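Side-chain contacts in phosphoribosylglycinamide synthetase (Anaerococcus prevotii, PDB 4DIM), which probably acts as an ATP-dependent ligase of the ATP-grasp type, binding ATP and a metal ion: residues 339-344 / 354-359; 208-213 / 244-249; 109-114 / 182-187. All coordinates share one frame; numbering follows the deposited sequence.

How the interactions relate
The three contacts are worked examples of how side chains join separate helices and strands of one chain. Interaction 3 joins a helix to the four-stranded antiparallel sheet and interaction 2 joins a helix to the large eight-stranded sheet, both in the ATP-grasp region; their centres lie 25 Å apart and their nearest atoms about 7 Å. In ATP-grasp enzymes the nucleotide generally lies between two such sheets. Interaction 1 lies across the chain's centre, 37 Å from interaction 2 and 45 Å from interaction 3, between centres. Its strand 351-356 nevertheless edges the same large sheet that carries Val-210 of interaction 2.

Interaction 1 of 3, residues 339-344 / 354-359; sequences KEILNS and ITFFKE
Ile-341 and Asn-343 look across at Ile-354 and Phe-356 from two short strand segments, 339-343 and 354-356, that run antiparallel at 174° with their axes 9.9 Å apart. At this spacing the backbones cannot pair, and the contact is made by side chains that point into the space between the strands. The main element is a CH-pi contact: CG2 of Ile-341 lies over one face of the Phe-356 ring, 3.8 Å from its centroid, offset toward the rim on the side of CE1 and CZ. The isoleucine's torsion explains this placement. CG2 stands anti to the backbone N, while CG1 lies beside that N (chi1 -56°) and carries the second branch toward the root of the phenylalanine, where CD1 packs 3.9 Å from CB of Phe-356 and at a similar range from the backbone O of Lys-358. The two branches thus lie along one aromatic side chain, CG2 over the ring and CD1 nearer CB. Farther along, Asn-343 and Ile-354 approach from opposite directions, and the amide ND2 rests 3.7 Å from CG2 of Ile-354. This is a van der Waals contact; the amide's polar partner lies just past the end of its strand, where OD1 accepts from the backbone N of Asn-345. Strand 336-343 is paired on one side with strand 398-402, and Lys-339 and Glu-340 both face Ile-401 there in a classic beta bulge. Strand 351-356 belongs to the large antiparallel sheet, as its outermost member. The arrangement is that of two beta layers packed through side chains, with an isoleucine-on-phenylalanine contact at the interface.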
ATOM      1  N   LYS A 339     -18.428 -18.692  17.496  1.00121.38           N
ATOM      2  CA  LYS A 339     -18.384 -20.086  17.944  1.00122.63           C
ATOM      3  C   LYS A 339     -17.394 -20.806  17.032  1.00125.31           C
ATOM      4  O   LYS A 339     -16.375 -21.316  17.496  1.00125.10           O
ATOM      5  CB  LYS A 339     -19.791 -20.726  17.890  1.00125.99           C
ATOM      6  CG  LYS A 339     -19.845 -22.224  18.228  1.00138.53           C
ATOM      7  CD  LYS A 339     -21.284 -22.763  18.163  1.00149.41           C
ATOM      8  CE  LYS A 339     -21.455 -23.965  17.254  1.00156.29           C
ATOM      9  NZ  LYS A 339     -22.893 -24.343  17.082  1.00157.56           N
ATOM     10  N   GLU A 340     -17.678 -20.797  15.719  1.00121.39           N
ATOM     11  CA  GLU A 340     -16.811 -21.419  14.708  1.00120.28           C
ATOM     12  C   GLU A 340     -17.147 -20.955  13.283  1.00119.70           C
ATOM     13  O   GLU A 340     -18.294 -20.604  13.003  1.00118.86           O
ATOM     14  CB  GLU A 340     -16.903 -22.965  14.760  1.00123.04           C
ATOM     15  CG  GLU A 340     -18.293 -23.537  14.489  1.00135.06           C
ATOM     16  CD  GLU A 340     -18.365 -25.051  14.518  1.00160.87           C
ATOM     17  OE1 GLU A 340     -17.377 -25.705  14.106  1.00156.73           O
ATOM     18  OE2 GLU A 340     -19.441 -25.582  14.880  1.00154.90           O
ATOM     19  N   ILE A 341     -16.150 -21.042  12.378  1.00113.28           N
ATOM     20  CA  ILE A 341     -16.297 -20.719  10.961  1.00109.21           C
ATOM     21  C   ILE A 341     -16.263 -22.026  10.184  1.00113.97           C
ATOM     22  O   ILE A 341     -15.237 -22.709  10.195  1.00114.88           O
ATOM     23  CB  ILE A 341     -15.230 -19.737  10.464  1.00109.32           C
ATOM     24  CG1 ILE A 341     -15.251 -18.464  11.324  1.00109.89           C
ATOM     25  CG2 ILE A 341     -15.490 -19.412   8.999  1.00107.45           C
ATOM     26  CD1 ILE A 341     -14.037 -17.566  11.246  1.00115.51           C
ATOM     27  N   LEU A 342     -17.369 -22.363   9.492  1.00109.10           N
ATOM     28  CA  LEU A 342     -17.477 -23.590   8.713  1.00108.71           C
ATOM     29  C   LEU A 342     -17.055 -23.373   7.249  1.00109.56           C
ATOM     30  O   LEU A 342     -17.727 -22.643   6.527  1.00108.44           O
ATOM     31  CB  LEU A 342     -18.915 -24.107   8.758  1.00109.87           C
ATOM     32  CG  LEU A 342     -19.594 -24.125  10.135  1.00115.64           C
ATOM     33  CD1 LEU A 342     -21.028 -24.612  10.017  1.00116.98           C
ATOM     34  CD2 LEU A 342     -18.819 -24.985  11.115  1.00116.75           C
ATOM     35  N   ASN A 343     -15.957 -24.012   6.816  1.00104.16           N
ATOM     36  CA  ASN A 343     -15.474 -23.957   5.440  1.00102.28           C
ATOM     37  C   ASN A 343     -15.697 -25.314   4.791  1.00109.28           C
ATOM     38  O   ASN A 343     -14.882 -26.223   4.973  1.00110.85           O
ATOM     39  CB  ASN A 343     -13.986 -23.558   5.379  1.00 97.11           C
ATOM     40  CG  ASN A 343     -13.433 -23.491   3.977  1.00 99.85           C
ATOM     41  OD1 ASN A 343     -14.156 -23.564   2.990  1.00 89.58           O
ATOM     42  ND2 ASN A 343     -12.133 -23.373   3.850  1.00100.95           N
ATOM     43  N   SER A 344     -16.769 -25.435   3.989  1.00106.61           N
ATOM     44  CA  SER A 344     -17.107 -26.691   3.324  1.00109.19           C
ATOM     45  C   SER A 344     -16.480 -26.797   1.916  1.00114.02           C
ATOM     46  O   SER A 344     -16.859 -27.687   1.156  1.00115.76           O
ATOM     47  CB  SER A 344     -18.628 -26.862   3.259  1.00112.94           C
ATOM     48  OG  SER A 344     -19.312 -25.898   2.476  1.00113.75           O
ATOM     49  N   ILE A 354      -7.149 -19.297   1.813  1.00 90.04           N
ATOM     50  CA  ILE A 354      -8.390 -19.146   2.574  1.00 90.20           C
ATOM     51  C   ILE A 354      -7.949 -19.110   4.000  1.00 97.77           C
ATOM     52  O   ILE A 354      -7.636 -20.163   4.555  1.00101.49           O
ATOM     53  CB  ILE A 354      -9.528 -20.191   2.359  1.00 92.96           C
ATOM     54  CG1 ILE A 354     -10.180 -20.050   0.973  1.00 91.24           C
ATOM     55  CG2 ILE A 354     -10.607 -20.001   3.452  1.00 93.91           C
ATOM     56  CD1 ILE A 354     -11.120 -21.223   0.593  1.00 96.23           C
ATOM     57  N   THR A 355      -7.854 -17.923   4.590  1.00 93.23           N
ATOM     58  CA  THR A 355      -7.451 -17.835   5.988  1.00 94.00           C
ATOM     59  C   THR A 355      -8.460 -17.046   6.764  1.00 92.65           C
ATOM     60  O   THR A 355      -8.997 -16.054   6.266  1.00 88.15           O
ATOM     61  CB  THR A 355      -6.044 -17.221   6.131  1.00105.94           C
ATOM     62  OG1 THR A 355      -6.025 -15.921   5.552  1.00105.26           O
ATOM     63  CG2 THR A 355      -4.956 -18.108   5.524  1.00106.10           C
ATOM     64  N   PHE A 356      -8.672 -17.468   8.009  1.00 91.95           N
ATOM     65  CA  PHE A 356      -9.548 -16.789   8.947  1.00 92.81           C
ATOM     66  C   PHE A 356      -8.697 -16.137  10.030  1.00100.68           C
ATOM     67  O   PHE A 356      -7.678 -16.692  10.459  1.00101.32           O
ATOM     68  CB  PHE A 356     -10.576 -17.757   9.533  1.00 95.15           C
ATOM     69  CG  PHE A 356     -11.426 -18.365   8.443  1.00 94.77           C
ATOM     70  CD1 PHE A 356     -12.322 -17.582   7.719  1.00 95.46           C
ATOM     71  CD2 PHE A 356     -11.221 -19.677   8.030  1.00 96.71           C
ATOM     72  CE1 PHE A 356     -13.020 -18.119   6.638  1.00 94.34           C
ATOM     73  CE2 PHE A 356     -11.902 -20.198   6.940  1.00 97.16           C
ATOM     74  CZ  PHE A 356     -12.817 -19.426   6.270  1.00 93.55           C
ATOM     75  N   PHE A 357      -9.094 -14.914  10.405  1.00 98.69           N
ATOM     76  CA  PHE A 357      -8.457 -14.105  11.441  1.00100.32           C
ATOM     77  C   PHE A 357      -9.158 -14.241  12.802  1.00106.07           C
ATOM     78  O   PHE A 357      -8.504 -14.010  13.809  1.00109.08           O
ATOM     79  CB  PHE A 357      -8.463 -12.621  11.035  1.00101.08           C
ATOM     80  CG  PHE A 357      -7.966 -12.306   9.640  1.00 98.49           C
ATOM     81  CD1 PHE A 357      -6.850 -12.946   9.120  1.00 98.32           C
ATOM     82  CD2 PHE A 357      -8.550 -11.291   8.892  1.00 97.98           C
ATOM     83  CE1 PHE A 357      -6.390 -12.637   7.857  1.00 95.98           C
ATOM     84  CE2 PHE A 357      -8.089 -10.983   7.635  1.00 96.59           C
ATOM     85  CZ  PHE A 357      -7.035 -11.680   7.110  1.00 94.01           C
ATOM     86  N   LYS A 358     -10.469 -14.567  12.845  1.00101.83           N
ATOM     87  CA  LYS A 358     -11.196 -14.686  14.114  1.00106.08           C
ATOM     88  C   LYS A 358     -11.288 -16.165  14.566  1.00111.00           C
ATOM     89  O   LYS A 358     -11.143 -17.090  13.761  1.00108.09           O
ATOM     90  CB  LYS A 358     -12.590 -14.029  14.004  1.00109.57           C
ATOM     91  CG  LYS A 358     -12.561 -12.575  13.482  1.00122.06           C
ATOM     92  CD  LYS A 358     -11.803 -11.612  14.417  1.00138.22           C
ATOM     93  CE  LYS A 358     -11.750 -10.172  13.953  1.00149.28           C
ATOM     94  NZ  LYS A 358     -13.072  -9.491  14.011  1.00161.26           N
ATOM     95  N   GLU A 359     -11.445 -16.364  15.878  1.00112.95           N
ATOM     96  CA  GLU A 359     -11.503 -17.684  16.531  1.00115.76           C
ATOM     97  C   GLU A 359     -12.565 -17.702  17.642  1.00124.07           C
ATOM     98  O   GLU A 359     -13.038 -16.637  18.044  1.00124.49           O
ATOM     99  CB  GLU A 359     -10.118 -18.058  17.107  1.00119.92           C
ATOM    100  CG  GLU A 359      -9.542 -17.087  18.137  1.00139.12           C
ATOM    101  CD  GLU A 359      -8.095 -17.342  18.544  1.00162.43           C
ATOM    102  OE1 GLU A 359      -7.223 -17.379  17.644  1.00138.85           O
ATOM    103  OE2 GLU A 359      -7.828 -17.445  19.767  1.00158.28           O
TER

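Interaction 2 of 3, residues 208-213 / 244-249; sequences LFVMPH and TEVKKA
Val-210 on strand 206-219 and Val-246 on helix 236-253 mark the closest backbone approach of the two segments, their CA atoms 7.2 Å apart, and both side chains point into the gap. The valines meet tip to tip. CG1 of Val-210 lies 3.8 Å from CG2 of Val-246, and CG2 of Val-210 lies equally near CG1 of Val-246, so each methyl pair faces its counterpart. Both residues hold CG1 anti to the backbone N (chi1 -172° in Val-210 and 167° in Val-246), which leaves both branches turned to the partner. Beside this pair, the extended chain of Lys-247 bends round at its end until NZ comes 4.3 Å from CG2 of Val-210, bordering the apolar patch with an exposed charge. Val-210 also touches Ala-198 and Val-246 touches Ala-200, both on the adjoining strand 194-203. With an alanine in place of Val-210, both methyls that meet Val-246 would be gone, and the helix would probably be left with a gap beneath it at this point. The heart of the contact, Val-210 against Val-246, is carbon against carbon, which implies that close fit and burial of apolar surface, rather than a directional bond, account for this particular touch between helix and strand.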
ATOM      1  N   LEU A 208      11.845  -2.694 -12.534  1.00 84.17           N
ATOM      2  CA  LEU A 208      11.600  -4.027 -13.082  1.00 82.98           C
ATOM      3  C   LEU A 208      10.234  -4.130 -13.718  1.00 82.37           C
ATOM      4  O   LEU A 208      10.069  -4.761 -14.767  1.00 81.88           O
ATOM      5  CB  LEU A 208      11.707  -5.055 -11.958  1.00 82.98           C
ATOM      6  CG  LEU A 208      13.060  -5.064 -11.216  1.00 91.67           C
ATOM      7  CD1 LEU A 208      13.175  -6.267 -10.332  1.00 97.85           C
ATOM      8  CD2 LEU A 208      14.245  -4.984 -12.180  1.00 93.48           C
ATOM      9  N   PHE A 209       9.245  -3.555 -13.066  1.00 75.11           N
ATOM     10  CA  PHE A 209       7.897  -3.581 -13.597  1.00 73.23           C
ATOM     11  C   PHE A 209       7.012  -2.500 -12.985  1.00 78.06           C
ATOM     12  O   PHE A 209       7.364  -1.855 -12.011  1.00 79.33           O
ATOM     13  CB  PHE A 209       7.258  -4.973 -13.346  1.00 73.03           C
ATOM     14  CG  PHE A 209       7.038  -5.286 -11.889  1.00 73.30           C
ATOM     15  CD1 PHE A 209       5.909  -4.844 -11.232  1.00 73.39           C
ATOM     16  CD2 PHE A 209       7.952  -6.044 -11.183  1.00 75.54           C
ATOM     17  CE1 PHE A 209       5.718  -5.122  -9.894  1.00 74.25           C
ATOM     18  CE2 PHE A 209       7.773  -6.289  -9.838  1.00 77.39           C
ATOM     19  CZ  PHE A 209       6.650  -5.837  -9.207  1.00 74.39           C
ATOM     20  N   VAL A 210       5.862  -2.318 -13.592  1.00 74.43           N
ATOM     21  CA  VAL A 210       4.758  -1.522 -13.095  1.00 72.74           C
ATOM     22  C   VAL A 210       3.533  -2.389 -13.374  1.00 76.47           C
ATOM     23  O   VAL A 210       3.272  -2.757 -14.525  1.00 73.68           O
ATOM     24  CB  VAL A 210       4.639  -0.082 -13.628  1.00 75.86           C
ATOM     25  CG1 VAL A 210       3.559   0.671 -12.871  1.00 75.38           C
ATOM     26  CG2 VAL A 210       5.963   0.654 -13.492  1.00 77.47           C
HETATM   27  N   MSE A 211       2.869  -2.824 -12.297  1.00 73.30           N
HETATM   28  CA  MSE A 211       1.711  -3.682 -12.417  1.00 70.81           C
HETATM   29  C   MSE A 211       0.436  -2.963 -11.955  1.00 70.48           C
HETATM   30  O   MSE A 211       0.123  -2.995 -10.769  1.00 67.14           O
HETATM   31  CB  MSE A 211       1.909  -4.962 -11.593  1.00 72.05           C
HETATM   32  CG  MSE A 211       0.824  -6.032 -11.875  1.00 76.14           C
HETATM   33 SE   MSE A 211       0.821  -7.393 -10.505  0.82 79.94          SE
HETATM   34  CE  MSE A 211      -0.025  -6.392  -9.260  1.00 76.20           C
ATOM     35  N   PRO A 212      -0.378  -2.445 -12.895  1.00 66.63           N
ATOM     36  CA  PRO A 212      -1.673  -1.862 -12.503  1.00 66.40           C
ATOM     37  C   PRO A 212      -2.594  -2.892 -11.856  1.00 70.41           C
ATOM     38  O   PRO A 212      -2.470  -4.080 -12.104  1.00 69.68           O
ATOM     39  CB  PRO A 212      -2.246  -1.346 -13.837  1.00 68.88           C
ATOM     40  CG  PRO A 212      -1.051  -1.132 -14.690  1.00 73.40           C
ATOM     41  CD  PRO A 212      -0.090  -2.200 -14.323  1.00 68.47           C
ATOM     42  N   HIS A 213      -3.469  -2.439 -10.964  1.00 69.46           N
ATOM     43  CA  HIS A 213      -4.402  -3.355 -10.309  1.00 69.72           C
ATOM     44  C   HIS A 213      -5.688  -2.656  -9.891  1.00 74.73           C
ATOM     45  O   HIS A 213      -5.750  -1.430  -9.694  1.00 72.29           O
ATOM     46  CB  HIS A 213      -3.776  -4.096  -9.103  1.00 69.01           C
ATOM     47  CG  HIS A 213      -3.126  -3.217  -8.095  1.00 70.79           C
ATOM     48  ND1 HIS A 213      -3.870  -2.547  -7.133  1.00 71.63           N
ATOM     49  CD2 HIS A 213      -1.809  -2.963  -7.894  1.00 70.63           C
ATOM     50  CE1 HIS A 213      -2.996  -1.848  -6.436  1.00 70.06           C
ATOM     51  NE2 HIS A 213      -1.736  -2.091  -6.842  1.00 70.25           N
ATOM     52  N   THR A 244       4.550   4.750 -17.514  1.00 84.30           N
ATOM     53  CA  THR A 244       5.260   5.976 -17.764  1.00 85.58           C
ATOM     54  C   THR A 244       5.287   6.871 -16.535  1.00 88.96           C
ATOM     55  O   THR A 244       6.368   7.355 -16.187  1.00 91.34           O
ATOM     56  CB  THR A 244       4.653   6.712 -18.954  1.00 93.47           C
ATOM     57  OG1 THR A 244       4.954   5.965 -20.144  1.00 92.19           O
ATOM     58  CG2 THR A 244       5.190   8.145 -19.088  1.00 93.20           C
ATOM     59  N   GLU A 245       4.117   7.158 -15.918  1.00 81.75           N
ATOM     60  CA  GLU A 245       4.082   8.079 -14.775  1.00 80.05           C
ATOM     61  C   GLU A 245       4.758   7.482 -13.560  1.00 79.98           C
ATOM     62  O   GLU A 245       5.428   8.216 -12.841  1.00 79.94           O
ATOM     63  CB  GLU A 245       2.652   8.500 -14.404  1.00 80.73           C
ATOM     64  CG  GLU A 245       1.906   9.341 -15.418  1.00 95.79           C
ATOM     65  CD  GLU A 245       2.675  10.467 -16.085  1.00112.11           C
ATOM     66  OE1 GLU A 245       2.927  11.480 -15.400  1.00 85.97           O
ATOM     67  OE2 GLU A 245       2.990  10.361 -17.295  1.00103.44           O
ATOM     68  N   VAL A 246       4.581   6.173 -13.304  1.00 72.01           N
ATOM     69  CA  VAL A 246       5.221   5.572 -12.142  1.00 69.97           C
ATOM     70  C   VAL A 246       6.752   5.644 -12.291  1.00 76.04           C
ATOM     71  O   VAL A 246       7.423   6.048 -11.357  1.00 75.06           O
ATOM     72  CB  VAL A 246       4.719   4.130 -11.915  1.00 72.79           C
ATOM     73  CG1 VAL A 246       5.603   3.376 -10.922  1.00 71.91           C
ATOM     74  CG2 VAL A 246       3.254   4.135 -11.462  1.00 70.91           C
ATOM     75  N   LYS A 247       7.303   5.282 -13.463  1.00 77.69           N
ATOM     76  CA  LYS A 247       8.765   5.373 -13.695  1.00 80.00           C
ATOM     77  C   LYS A 247       9.280   6.817 -13.509  1.00 84.41           C
ATOM     78  O   LYS A 247      10.351   7.016 -12.921  1.00 86.56           O
ATOM     79  CB  LYS A 247       9.140   4.864 -15.086  1.00 83.65           C
ATOM     80  CG  LYS A 247       9.152   3.336 -15.192  1.00 84.52           C
ATOM     81  CD  LYS A 247       9.604   2.861 -16.614  1.00 90.91           C
ATOM     82  CE  LYS A 247       9.529   1.358 -16.827  1.00107.83           C
ATOM     83  NZ  LYS A 247       8.137   0.886 -17.147  1.00120.57           N
ATOM     84  N   LYS A 248       8.502   7.812 -13.987  1.00 77.85           N
ATOM     85  CA  LYS A 248       8.847   9.211 -13.815  1.00 77.88           C
ATOM     86  C   LYS A 248       8.850   9.618 -12.346  1.00 83.04           C
ATOM     87  O   LYS A 248       9.742  10.352 -11.911  1.00 85.69           O
ATOM     88  CB  LYS A 248       7.861  10.108 -14.569  1.00 79.43           C
ATOM     89  CG  LYS A 248       8.101  10.208 -16.030  1.00 87.07           C
ATOM     90  CD  LYS A 248       6.908  10.743 -16.779  1.00 92.63           C
ATOM     91  CE  LYS A 248       6.645  12.176 -16.490  1.00 90.87           C
ATOM     92  NZ  LYS A 248       5.535  12.695 -17.310  1.00104.79           N
ATOM     93  N   ALA A 249       7.827   9.186 -11.595  1.00 77.77           N
ATOM     94  CA  ALA A 249       7.645   9.499 -10.162  1.00 75.08           C
ATOM     95  C   ALA A 249       8.718   8.891  -9.316  1.00 79.61           C
ATOM     96  O   ALA A 249       9.209   9.508  -8.379  1.00 81.41           O
ATOM     97  CB  ALA A 249       6.326   8.972  -9.706  1.00 72.53           C
TER

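Interaction 3 of 3, residues 109-114 / 182-187; sequences DKYKMK and RDYCIV
Tyr-111 and Tyr-184 reach for one another from opposite directions and join at their phenol oxygens, where OH of Tyr-184 donates a hydrogen bond of 2.9 Å to OH of Tyr-111. The two side chains arrive there by different torsions. Tyr-111 leaves the first turn of helix 110-120 with CG anti to the carbonyl carbon and beside the backbone N (chi1 -51°), which sends its ring outward from the helix. Tyr-184 instead places CG between its backbone N and carbonyl carbon (chi1 68°), which brings its OH up to that of Tyr-111. The oxygen of Tyr-111 sits at the edge of the Tyr-184 ring, in its plane, and lies 3.6 Å from CE1 of Tyr-184. The Tyr-111 ring is turned differently, so the partner hydroxyl approaches it obliquely. Ile-186 adds an apolar touch: its CD1 comes within 3.7 Å of CE1 of Tyr-111, also at an oblique angle. Asp-109, at the N-cap position, accepts a weak capping bond of 3.3 Å at OD2 from the backbone N of Lys-112. The Tyr-184 hydroxyl has a second, weak hydrogen bond with OG1 of Thr-152. Tyr-111 also rests on His-127 of strand 127-128 and on Val-129, while Ile-186 lies on strand 186-189, which runs between strands 127-128 and 147-150. The tyrosine pair therefore bridges helix 110-120 to the segment that leads into the four-stranded sheet, with helix 166-179 packed against Cys-185.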
ATOM      1  N   ASP A 109       5.284  13.726   2.581  1.00100.49           N
ATOM      2  CA  ASP A 109       4.824  15.107   2.594  1.00102.28           C
ATOM      3  C   ASP A 109       4.295  15.488   1.234  1.00103.41           C
ATOM      4  O   ASP A 109       5.073  15.643   0.298  1.00102.13           O
ATOM      5  CB  ASP A 109       5.967  16.041   3.020  1.00107.33           C
ATOM      6  CG  ASP A 109       5.501  17.446   3.374  1.00122.65           C
ATOM      7  OD1 ASP A 109       4.701  17.586   4.331  1.00127.66           O
ATOM      8  OD2 ASP A 109       5.953  18.404   2.720  1.00122.98           O
ATOM      9  N   LYS A 110       2.967  15.618   1.121  1.00100.98           N
ATOM     10  CA  LYS A 110       2.283  16.027  -0.121  1.00102.26           C
ATOM     11  C   LYS A 110       2.830  17.340  -0.742  1.00107.57           C
ATOM     12  O   LYS A 110       2.871  17.426  -1.953  1.00106.41           O
ATOM     13  CB  LYS A 110       0.758  16.194   0.109  1.00106.64           C
ATOM     14  CG  LYS A 110      -0.063  14.898   0.003  1.00124.25           C
ATOM     15  CD  LYS A 110      -1.366  15.092  -0.807  1.00132.46           C
ATOM     16  CE  LYS A 110      -2.019  13.791  -1.216  1.00147.11           C
ATOM     17  NZ  LYS A 110      -1.192  13.012  -2.177  1.00151.97           N
ATOM     18  N   TYR A 111       3.222  18.342   0.063  1.00105.89           N
ATOM     19  CA  TYR A 111       3.761  19.595  -0.485  1.00107.29           C
ATOM     20  C   TYR A 111       5.058  19.319  -1.246  1.00106.65           C
ATOM     21  O   TYR A 111       5.237  19.838  -2.339  1.00105.98           O
ATOM     22  CB  TYR A 111       4.075  20.668   0.592  1.00113.19           C
ATOM     23  CG  TYR A 111       3.030  21.041   1.626  1.00118.82           C
ATOM     24  CD1 TYR A 111       2.294  22.217   1.500  1.00121.42           C
ATOM     25  CD2 TYR A 111       2.997  20.399   2.864  1.00121.79           C
ATOM     26  CE1 TYR A 111       1.507  22.704   2.553  1.00123.35           C
ATOM     27  CE2 TYR A 111       2.196  20.861   3.909  1.00123.30           C
ATOM     28  CZ  TYR A 111       1.419  21.994   3.736  1.00128.59           C
ATOM     29  OH  TYR A 111       0.600  22.441   4.743  1.00127.26           O
ATOM     30  N   LYS A 112       5.970  18.546  -0.625  1.00101.18           N
ATOM     31  CA  LYS A 112       7.274  18.169  -1.171  1.00101.67           C
ATOM     32  C   LYS A 112       7.149  17.222  -2.343  1.00100.20           C
ATOM     33  O   LYS A 112       7.968  17.281  -3.265  1.00102.50           O
ATOM     34  CB  LYS A 112       8.153  17.484  -0.111  1.00107.30           C
ATOM     35  CG  LYS A 112       8.765  18.373   0.966  1.00120.74           C
ATOM     36  CD  LYS A 112       9.666  17.533   1.923  1.00127.31           C
ATOM     37  CE  LYS A 112       9.780  18.090   3.340  1.00136.83           C
ATOM     38  NZ  LYS A 112      10.828  19.134   3.464  1.00143.73           N
HETATM   39  N   MSE A 113       6.162  16.309  -2.285  1.00 88.68           N
HETATM   40  CA  MSE A 113       5.885  15.353  -3.364  1.00 82.67           C
HETATM   41  C   MSE A 113       5.376  16.081  -4.582  1.00 84.18           C
HETATM   42  O   MSE A 113       5.849  15.843  -5.686  1.00 85.89           O
HETATM   43  CB  MSE A 113       4.831  14.304  -2.920  1.00 81.77           C
HETATM   44  CG  MSE A 113       4.838  13.027  -3.771  1.00 86.11           C
HETATM   45 SE   MSE A 113       3.234  11.920  -3.669  0.82 89.38          SE
HETATM   46  CE  MSE A 113       1.879  13.219  -4.264  1.00 83.32           C
ATOM     47  N   LYS A 114       4.424  16.978  -4.390  1.00 79.25           N
ATOM     48  CA  LYS A 114       3.805  17.711  -5.500  1.00 79.35           C
ATOM     49  C   LYS A 114       4.767  18.748  -6.099  1.00 88.61           C
ATOM     50  O   LYS A 114       4.565  19.179  -7.239  1.00 91.77           O
ATOM     51  CB  LYS A 114       2.493  18.385  -5.027  1.00 79.37           C
ATOM     52  CG  LYS A 114       1.436  17.394  -4.536  1.00 95.67           C
ATOM     53  CD  LYS A 114       0.384  17.025  -5.553  1.00107.79           C
ATOM     54  CE  LYS A 114      -0.809  16.333  -4.910  1.00124.16           C
ATOM     55  NZ  LYS A 114      -1.161  15.024  -5.545  1.00126.55           N
ATOM     56  N   ARG A 182      -4.255  28.376  10.874  1.00 96.47           N
ATOM     57  CA  ARG A 182      -3.146  28.828  10.042  1.00 96.63           C
ATOM     58  C   ARG A 182      -3.539  30.113   9.311  1.00102.28           C
ATOM     59  O   ARG A 182      -4.714  30.471   9.324  1.00101.66           O
ATOM     60  CB  ARG A 182      -2.773  27.721   8.994  1.00 93.49           C
ATOM     61  CG  ARG A 182      -2.697  26.272   9.496  1.00107.21           C
ATOM     62  CD  ARG A 182      -1.272  25.810   9.729  1.00135.61           C
ATOM     63  NE  ARG A 182      -1.175  24.470  10.325  1.00148.34           N
ATOM     64  CZ  ARG A 182      -1.357  24.180  11.614  1.00163.60           C
ATOM     65  NH1 ARG A 182      -1.714  25.126  12.476  1.00150.92           N
ATOM     66  NH2 ARG A 182      -1.235  22.929  12.041  1.00154.60           N
ATOM     67  N   ASP A 183      -2.580  30.797   8.647  1.00101.98           N
ATOM     68  CA  ASP A 183      -2.927  31.966   7.807  1.00104.97           C
ATOM     69  C   ASP A 183      -3.121  31.536   6.345  1.00108.98           C
ATOM     70  O   ASP A 183      -3.336  32.398   5.492  1.00110.01           O
ATOM     71  CB  ASP A 183      -1.885  33.110   7.885  1.00110.47           C
ATOM     72  CG  ASP A 183      -0.567  32.939   7.118  1.00121.39           C
ATOM     73  OD1 ASP A 183       0.306  33.852   7.219  1.00125.73           O
ATOM     74  OD2 ASP A 183      -0.401  31.900   6.427  1.00117.08           O
ATOM     75  N   TYR A 184      -3.021  30.229   6.040  1.00103.56           N
ATOM     76  CA  TYR A 184      -3.125  29.791   4.668  1.00102.04           C
ATOM     77  C   TYR A 184      -4.084  28.647   4.515  1.00106.18           C
ATOM     78  O   TYR A 184      -4.516  27.999   5.467  1.00104.37           O
ATOM     79  CB  TYR A 184      -1.741  29.431   4.121  1.00102.43           C
ATOM     80  CG  TYR A 184      -1.132  28.206   4.740  1.00102.37           C
ATOM     81  CD1 TYR A 184      -1.203  26.969   4.103  1.00102.35           C
ATOM     82  CD2 TYR A 184      -0.478  28.273   5.962  1.00104.24           C
ATOM     83  CE1 TYR A 184      -0.688  25.817   4.696  1.00102.74           C
ATOM     84  CE2 TYR A 184       0.039  27.129   6.571  1.00104.36           C
ATOM     85  CZ  TYR A 184      -0.056  25.901   5.927  1.00112.49           C
ATOM     86  OH  TYR A 184       0.475  24.770   6.512  1.00116.08           O
ATOM     87  N   CYS A 185      -4.391  28.431   3.259  1.00104.64           N
ATOM     88  CA  CYS A 185      -5.324  27.517   2.658  1.00103.33           C
ATOM     89  C   CYS A 185      -4.626  26.726   1.545  1.00103.46           C
ATOM     90  O   CYS A 185      -3.568  27.125   1.043  1.00102.27           O
ATOM     91  CB  CYS A 185      -6.474  28.336   2.077  1.00106.46           C
ATOM     92  SG  CYS A 185      -8.096  27.865   2.688  1.00111.22           S
ATOM     93  N   ILE A 186      -5.266  25.647   1.100  1.00 96.66           N
ATOM     94  CA  ILE A 186      -4.782  24.912  -0.041  1.00 94.79           C
ATOM     95  C   ILE A 186      -5.938  24.868  -1.005  1.00 98.15           C
ATOM     96  O   ILE A 186      -7.066  24.524  -0.641  1.00 94.62           O
ATOM     97  CB  ILE A 186      -4.155  23.523   0.284  1.00 96.04           C
ATOM     98  CG1 ILE A 186      -2.729  23.754   0.851  1.00 98.92           C
ATOM     99  CG2 ILE A 186      -4.053  22.626  -0.964  1.00 93.12           C
ATOM    100  CD1 ILE A 186      -2.084  22.582   1.488  1.00110.30           C
ATOM    101  N   VAL A 187      -5.669  25.346  -2.209  1.00 99.09           N
ATOM    102  CA  VAL A 187      -6.600  25.228  -3.327  1.00100.83           C
ATOM    103  C   VAL A 187      -5.963  24.143  -4.201  1.00 99.86           C
ATOM    104  O   VAL A 187      -4.783  24.241  -4.570  1.00 98.04           O
ATOM    105  CB  VAL A 187      -6.954  26.549  -4.074  1.00108.22           C
ATOM    106  CG1 VAL A 187      -5.732  27.192  -4.743  1.00110.10           C
ATOM    107  CG2 VAL A 187      -8.052  26.294  -5.093  1.00107.53           C
TER